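Local coordinates for protein rnase 1 (Danio rerio, PDB 2VQ9) that cleaves RNA as a secreted pancreatic-type ribonuclease, promotes angiogenesis and kills bacteria, the last without needing its nuclease activity, at residues G123-E135 / P139-V148. Sequence-based numbering, arbitrary orientation.
Sequences GKESSRKIVVACE and PAHYERGVIV. Unlike the reference sequence in segment 139-148: Ala140 (reference Thr), Arg144 (reference Lys).
Lys129 and Val146 exchange backbone hydrogen bonds in both directions, the straighter one running from Val146 N to Lys129 O at 2.9 Å. Beyond this pair the register slips twice. Val131 O is gripped from two residues at once, by Glu143 N at 2.9 Å and weakly by Arg144 N at 3.4 Å, while Val131 N returns a bond to Arg144 O. Ala133 N bonds His141 O, and Ala133 O takes Ala140 N at 2.7 Å. In each case two residues face one, Glu143 and Arg144 facing Val131, Ala140 and His141 facing Ala133: two classic beta bulges. The strands form the C-terminal antiparallel hairpin of the ribonuclease A fold, and the bulge opposite Ala133 includes His141, the catalytic proton donor, whose CB lies against Ala133 CB.

One side chain joins the polar network. Arg128 runs extended from CG to NE and lies against Gly145, where CD packs on the backbone, a place a side chain at 145 would fill. Its NH1 reaches Gly145 O at 2.9 Å; the carbonyl lies at the guanidinium edge, but the N-H meets it from above the carbonyl plane. NE is bound to Ser126 OG, so two bonds fix the turn of the group.

Side chains pack on both faces of the hairpin. On one, Val131 CG2 sits over the centre of the Arg144 guanidinium, 4.3 Å above its plane, and CG1 lies alongside Glu143 CB. On the other, Ile130 CG2 meets the Tyr142 ring edge at CE1 (3.9 Å), the two side chains crossing near a right angle; a chi1 of -177°, with CG trans to the backbone N, sends the ring out beside Ile130. The Tyr142 ring also meets that of His37, the catalytic proton acceptor, their planes about 30° apart, and touches Phe33 of helix 27-37. On the same face Cys134 is disulfide-bonded to Cys83.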
ATOM      1  N   GLY A 123      -7.835   7.841   8.851  1.00 20.08           N
ATOM      2  CA  GLY A 123      -7.138   6.555   8.842  1.00 18.99           C
ATOM      3  C   GLY A 123      -7.797   5.470   9.670  1.00 19.62           C
ATOM      4  O   GLY A 123      -8.392   5.731  10.744  1.00 19.19           O
ATOM      5  N   LYS A 124      -7.700   4.246   9.178  1.00 19.32           N
ATOM      6  CA  LYS A 124      -8.289   3.115   9.886  1.00 20.14           C
ATOM      7  C   LYS A 124      -7.338   1.923   9.855  1.00 19.73           C
ATOM      8  O   LYS A 124      -6.976   1.417   8.786  1.00 18.56           O
ATOM      9  CB  LYS A 124      -9.637   2.714   9.255  1.00 21.34           C
ATOM     10  CG  LYS A 124     -10.280   1.550  10.051  1.00 26.06           C
ATOM     11  CD  LYS A 124     -11.793   1.607  10.037  1.00 31.82           C
ATOM     12  CE  LYS A 124     -12.369   1.133   8.724  1.00 35.82           C
ATOM     13  NZ  LYS A 124     -13.840   0.946   8.864  1.00 37.74           N
ATOM     14  N   GLU A 125      -6.962   1.459  11.043  1.00 19.99           N
ATOM     15  CA  GLU A 125      -6.080   0.309  11.182  1.00 21.09           C
ATOM     16  C   GLU A 125      -6.879  -0.979  11.134  1.00 21.10           C
ATOM     17  O   GLU A 125      -8.000  -1.040  11.648  1.00 20.52           O
ATOM     18  CB  GLU A 125      -5.375   0.447  12.529  1.00 22.59           C
ATOM     19  CG  GLU A 125      -4.501  -0.667  13.005  1.00 25.61           C
ATOM     20  CD  GLU A 125      -4.379  -0.584  14.528  1.00 32.69           C
ATOM     21  OE1 GLU A 125      -5.335  -0.976  15.263  1.00 32.48           O
ATOM     22  OE2 GLU A 125      -3.358  -0.039  14.977  1.00 31.56           O
ATOM     23  N   SER A 126      -6.309  -2.005  10.495  1.00 21.07           N
ATOM     24  CA  SER A 126      -6.829  -3.375  10.594  1.00 20.48           C
ATOM     25  C   SER A 126      -5.661  -4.352  10.472  1.00 21.12           C
ATOM     26  O   SER A 126      -4.571  -3.972  10.038  1.00 19.40           O
ATOM     27  CB  SER A 126      -7.854  -3.656   9.493  1.00 20.58           C
ATOM     28  OG  SER A 126      -7.286  -3.419   8.225  1.00 20.81           O
ATOM     29  N   SER A 127      -5.896  -5.609  10.853  1.00 21.23           N
ATOM     30  CA  SER A 127      -4.861  -6.649  10.760  1.00 21.54           C
ATOM     31  C   SER A 127      -5.296  -7.615   9.688  1.00 21.76           C
ATOM     32  O   SER A 127      -6.404  -8.194   9.768  1.00 21.77           O
ATOM     33  CB  SER A 127      -4.650  -7.379  12.097  1.00 22.29           C
ATOM     34  OG  SER A 127      -3.665  -8.407  11.942  1.00 22.94           O
ATOM     35  N   ARG A 128      -4.475  -7.766   8.653  1.00 21.55           N
ATOM     36  CA  ARG A 128      -4.917  -8.567   7.496  1.00 21.73           C
ATOM     37  C   ARG A 128      -3.790  -9.358   6.897  1.00 21.79           C
ATOM     38  O   ARG A 128      -2.638  -9.010   7.056  1.00 20.61           O
ATOM     39  CB  ARG A 128      -5.475  -7.662   6.378  1.00 22.30           C
ATOM     40  CG  ARG A 128      -6.359  -6.473   6.805  1.00 24.64           C
ATOM     41  CD  ARG A 128      -7.209  -5.948   5.641  1.00 25.43           C
ATOM     42  NE  ARG A 128      -8.276  -5.045   6.113  1.00 27.34           N
ATOM     43  CZ  ARG A 128      -9.318  -4.633   5.392  1.00 28.21           C
ATOM     44  NH1 ARG A 128      -9.494  -5.041   4.138  1.00 29.92           N
ATOM     45  NH2 ARG A 128     -10.204  -3.793   5.934  1.00 28.18           N
ATOM     46  N   LYS A 129      -4.122 -10.405   6.152  1.00 22.30           N
ATOM     47  CA  LYS A 129      -3.152 -10.936   5.203  1.00 23.03           C
ATOM     48  C   LYS A 129      -3.187 -10.051   3.961  1.00 23.32           C
ATOM     49  O   LYS A 129      -4.258  -9.665   3.465  1.00 24.13           O
ATOM     50  CB  LYS A 129      -3.485 -12.367   4.842  1.00 23.78           C
ATOM     51  CG  LYS A 129      -3.750 -13.189   6.054  1.00 26.15           C
ATOM     52  CD  LYS A 129      -2.559 -13.923   6.531  1.00 32.74           C
ATOM     53  CE  LYS A 129      -3.052 -15.337   6.769  1.00 33.41           C
ATOM     54  NZ  LYS A 129      -4.123 -15.509   5.723  1.00 40.56           N
ATOM     55  N   ILE A 130      -2.013  -9.700   3.464  1.00 22.08           N
ATOM     56  CA  ILE A 130      -1.962  -8.768   2.355  1.00 21.52           C
ATOM     57  C   ILE A 130      -1.811  -9.545   1.054  1.00 22.54           C
ATOM     58  O   ILE A 130      -1.139 -10.583   1.026  1.00 22.78           O
ATOM     59  CB  ILE A 130      -0.822  -7.732   2.546  1.00 21.33           C
ATOM     60  CG1 ILE A 130       0.555  -8.392   2.668  1.00 20.20           C
ATOM     61  CG2 ILE A 130      -1.103  -6.866   3.783  1.00 21.02           C
ATOM     62  CD1 ILE A 130       1.762  -7.344   2.605  1.00 21.40           C
ATOM     63  N   VAL A 131      -2.440  -9.027   0.003  1.00 23.20           N
ATOM     64  CA  VAL A 131      -2.370  -9.594  -1.322  1.00 23.95           C
ATOM     65  C   VAL A 131      -1.643  -8.593  -2.203  1.00 24.41           C
ATOM     66  O   VAL A 131      -2.091  -7.449  -2.387  1.00 24.09           O
ATOM     67  CB  VAL A 131      -3.789  -9.911  -1.885  1.00 24.45           C
ATOM     68  CG1 VAL A 131      -3.677 -10.559  -3.259  1.00 24.56           C
ATOM     69  CG2 VAL A 131      -4.562 -10.811  -0.894  1.00 25.33           C
ATOM     70  N   VAL A 132      -0.512  -9.031  -2.736  1.00 23.88           N
ATOM     71  CA  VAL A 132       0.341  -8.198  -3.565  1.00 24.75           C
ATOM     72  C   VAL A 132       0.534  -8.884  -4.925  1.00 25.73           C
ATOM     73  O   VAL A 132       0.577 -10.113  -4.985  1.00 26.28           O
ATOM     74  CB  VAL A 132       1.706  -7.913  -2.817  1.00 24.62           C
ATOM     75  CG1 VAL A 132       1.459  -7.240  -1.442  0.50 24.27           C
ATOM     76  CG2 VAL A 132       2.521  -9.162  -2.667  0.50 23.43           C
ATOM     77  N   ALA A 133       0.611  -8.094  -5.997  1.00 26.47           N
ATOM     78  CA  ALA A 133       1.117  -8.569  -7.281  1.00 27.28           C
ATOM     79  C   ALA A 133       2.625  -8.531  -7.256  1.00 27.96           C
ATOM     80  O   ALA A 133       3.250  -7.521  -6.875  1.00 28.04           O
ATOM     81  CB  ALA A 133       0.569  -7.733  -8.448  1.00 27.37           C
ATOM     82  N   CYS A 134       3.217  -9.642  -7.668  1.00 29.04           N
ATOM     83  CA  CYS A 134       4.654  -9.815  -7.676  1.00 30.66           C
ATOM     84  C   CYS A 134       5.097  -9.928  -9.117  1.00 32.36           C
ATOM     85  O   CYS A 134       4.521 -10.695  -9.895  1.00 31.85           O
ATOM     86  CB  CYS A 134       5.046 -11.109  -6.954  1.00 30.66           C
ATOM     87  SG  CYS A 134       4.629 -11.154  -5.202  1.00 31.25           S
ATOM     88  N   GLU A 135       6.102  -9.148  -9.470  1.00 34.13           N
ATOM     89  CA  GLU A 135       6.734  -9.264 -10.774  1.00 36.32           C
ATOM     90  C   GLU A 135       8.068  -9.894 -10.482  1.00 36.38           C
ATOM     91  O   GLU A 135       9.011  -9.225 -10.061  1.00 36.46           O
ATOM     92  CB  GLU A 135       6.830  -7.894 -11.441  1.00 36.71           C
ATOM     93  CG  GLU A 135       5.425  -7.346 -11.689  1.00 41.33           C
ATOM     94  CD  GLU A 135       5.357  -6.175 -12.642  1.00 43.09           C
ATOM     95  OE1 GLU A 135       6.390  -5.846 -13.271  1.00 49.05           O
ATOM     96  OE2 GLU A 135       4.247  -5.594 -12.760  1.00 47.53           O
ATOM     97  N   PRO A 139       7.509  -6.879  -5.310  1.00 29.52           N
ATOM     98  CA  PRO A 139       6.126  -6.411  -5.204  1.00 28.56           C
ATOM     99  C   PRO A 139       5.891  -5.220  -6.130  1.00 27.55           C
ATOM    100  O   PRO A 139       6.714  -4.307  -6.189  1.00 26.99           O
ATOM    101  CB  PRO A 139       5.989  -5.960  -3.735  1.00 28.80           C
ATOM    102  CG  PRO A 139       7.239  -6.263  -3.074  1.00 29.62           C
ATOM    103  CD  PRO A 139       8.277  -6.658  -4.068  1.00 28.99           C
ATOM    104  N   ALA A 140       4.767  -5.231  -6.834  1.00 27.05           N
ATOM    105  CA  ALA A 140       4.454  -4.213  -7.819  1.00 26.35           C
ATOM    106  C   ALA A 140       3.148  -3.471  -7.555  1.00 26.36           C
ATOM    107  O   ALA A 140       3.007  -2.339  -7.982  1.00 25.43           O
ATOM    108  CB  ALA A 140       4.427  -4.834  -9.213  1.00 27.24           C
ATOM    109  N   HIS A 141       2.192  -4.116  -6.878  1.00 26.14           N
ATOM    110  CA  HIS A 141       0.850  -3.572  -6.678  1.00 26.08           C
ATOM    111  C   HIS A 141       0.270  -4.122  -5.389  1.00 25.03           C
ATOM    112  O   HIS A 141       0.497  -5.287  -5.051  1.00 24.60           O
ATOM    113  CB  HIS A 141      -0.056  -3.985  -7.859  1.00 27.00           C
ATOM    114  CG  HIS A 141      -1.504  -3.648  -7.690  0.50 27.70           C
ATOM    115  ND1 HIS A 141      -1.975  -2.351  -7.682  0.50 29.62           N
ATOM    116  CD2 HIS A 141      -2.595  -4.443  -7.572  0.50 28.60           C
ATOM    117  CE1 HIS A 141      -3.288  -2.361  -7.544  0.50 29.42           C
ATOM    118  NE2 HIS A 141      -3.688  -3.617  -7.466  0.50 29.52           N
ATOM    119  N   TYR A 142      -0.451  -3.268  -4.666  1.00 23.76           N
ATOM    120  CA  TYR A 142      -1.237  -3.699  -3.510  1.00 24.16           C
ATOM    121  C   TYR A 142      -2.648  -3.978  -4.016  1.00 24.51           C
ATOM    122  O   TYR A 142      -3.376  -3.073  -4.432  1.00 23.34           O
ATOM    123  CB  TYR A 142      -1.247  -2.652  -2.379  1.00 23.08           C
ATOM    124  CG  TYR A 142      -1.986  -3.097  -1.125  1.00 21.34           C
ATOM    125  CD1 TYR A 142      -1.367  -3.912  -0.179  1.00 20.64           C
ATOM    126  CD2 TYR A 142      -3.296  -2.687  -0.877  1.00 19.50           C
ATOM    127  CE1 TYR A 142      -2.042  -4.335   0.968  1.00 19.98           C
ATOM    128  CE2 TYR A 142      -3.983  -3.106   0.280  1.00 18.88           C
ATOM    129  CZ  TYR A 142      -3.338  -3.924   1.197  1.00 18.91           C
ATOM    130  OH  TYR A 142      -3.985  -4.361   2.323  1.00 20.59           O
ATOM    131  N   GLU A 143      -3.017  -5.247  -3.988  1.00 25.99           N
ATOM    132  CA  GLU A 143      -4.290  -5.657  -4.570  1.00 28.37           C
ATOM    133  C   GLU A 143      -5.366  -5.440  -3.521  1.00 28.76           C
ATOM    134  O   GLU A 143      -6.345  -4.706  -3.754  1.00 29.66           O
ATOM    135  CB  GLU A 143      -4.203  -7.105  -5.049  1.00 28.80           C
ATOM    136  CG  GLU A 143      -5.530  -7.710  -5.573  1.00 34.36           C
ATOM    137  CD  GLU A 143      -5.974  -7.151  -6.915  1.00 38.98           C
ATOM    138  OE1 GLU A 143      -5.121  -6.634  -7.670  1.00 41.46           O
ATOM    139  OE2 GLU A 143      -7.192  -7.252  -7.227  1.00 43.41           O
ATOM    140  N   ARG A 144      -5.174  -6.047  -2.352  1.00 28.53           N
ATOM    141  CA  ARG A 144      -6.134  -5.935  -1.276  1.00 29.33           C
ATOM    142  C   ARG A 144      -5.596  -6.529   0.018  1.00 29.25           C
ATOM    143  O   ARG A 144      -4.515  -7.142   0.043  1.00 29.24           O
ATOM    144  CB  ARG A 144      -7.464  -6.609  -1.660  1.00 29.50           C
ATOM    145  CG  ARG A 144      -7.413  -8.118  -1.711  1.00 31.93           C
ATOM    146  CD  ARG A 144      -8.785  -8.645  -2.135  1.00 35.19           C
ATOM    147  NE  ARG A 144      -8.871 -10.088  -1.939  1.00 38.53           N
ATOM    148  CZ  ARG A 144      -8.390 -11.000  -2.786  1.00 40.42           C
ATOM    149  NH1 ARG A 144      -7.784 -10.622  -3.918  1.00 40.80           N
ATOM    150  NH2 ARG A 144      -8.524 -12.292  -2.501  1.00 39.96           N
ATOM    151  N   GLY A 145      -6.354  -6.341   1.096  1.00 29.02           N
ATOM    152  CA  GLY A 145      -6.053  -7.014   2.343  1.00 29.89           C
ATOM    153  C   GLY A 145      -7.292  -7.764   2.735  1.00 30.68           C
ATOM    154  O   GLY A 145      -8.409  -7.233   2.630  1.00 30.36           O
ATOM    155  N   VAL A 146      -7.096  -8.995   3.190  1.00 31.21           N
ATOM    156  CA  VAL A 146      -8.214  -9.852   3.604  1.00 31.57           C
ATOM    157  C   VAL A 146      -8.133 -10.213   5.075  1.00 32.58           C
ATOM    158  O   VAL A 146      -7.048 -10.183   5.680  1.00 32.87           O
ATOM    159  CB  VAL A 146      -8.272 -11.142   2.733  1.00 31.36           C
ATOM    160  CG1 VAL A 146      -8.295 -10.750   1.273  1.00 31.26           C
ATOM    161  CG2 VAL A 146      -7.076 -12.076   3.037  1.00 30.36           C
ATOM    162  N   ILE A 147      -9.280 -10.542   5.658  1.00 33.06           N
ATOM    163  CA  ILE A 147      -9.309 -11.092   7.008  1.00 34.32           C
ATOM    164  C   ILE A 147      -9.912 -12.485   6.972  1.00 36.11           C
ATOM    165  O   ILE A 147     -11.033 -12.673   6.469  1.00 35.55           O
ATOM    166  CB  ILE A 147     -10.082 -10.190   8.042  1.00 34.00           C
ATOM    167  CG1 ILE A 147      -9.474  -8.779   8.071  1.00 33.83           C
ATOM    168  CG2 ILE A 147     -10.085 -10.848   9.454  1.00 32.99           C
ATOM    169  CD1 ILE A 147     -10.123  -7.808   9.037  1.00 34.35           C
ATOM    170  N   VAL A 148      -9.096 -13.444   7.415  1.00 37.95           N
ATOM    171  CA  VAL A 148      -9.518 -14.733   8.002  1.00 40.57           C
ATOM    172  C   VAL A 148     -10.641 -15.476   7.285  1.00 41.36           C
ATOM    173  O   VAL A 148     -11.133 -16.520   7.753  1.00 41.98           O
ATOM    174  CB  VAL A 148      -9.819 -14.578   9.532  1.00 40.41           C
ATOM    175  CG1 VAL A 148     -10.492 -15.795  10.078  1.00 42.59           C
ATOM    176  CG2 VAL A 148      -8.504 -14.316  10.344  1.00 40.81           C
ATOM    177  OXT VAL A 148     -11.076 -15.060   6.198  1.00 42.55           O
TER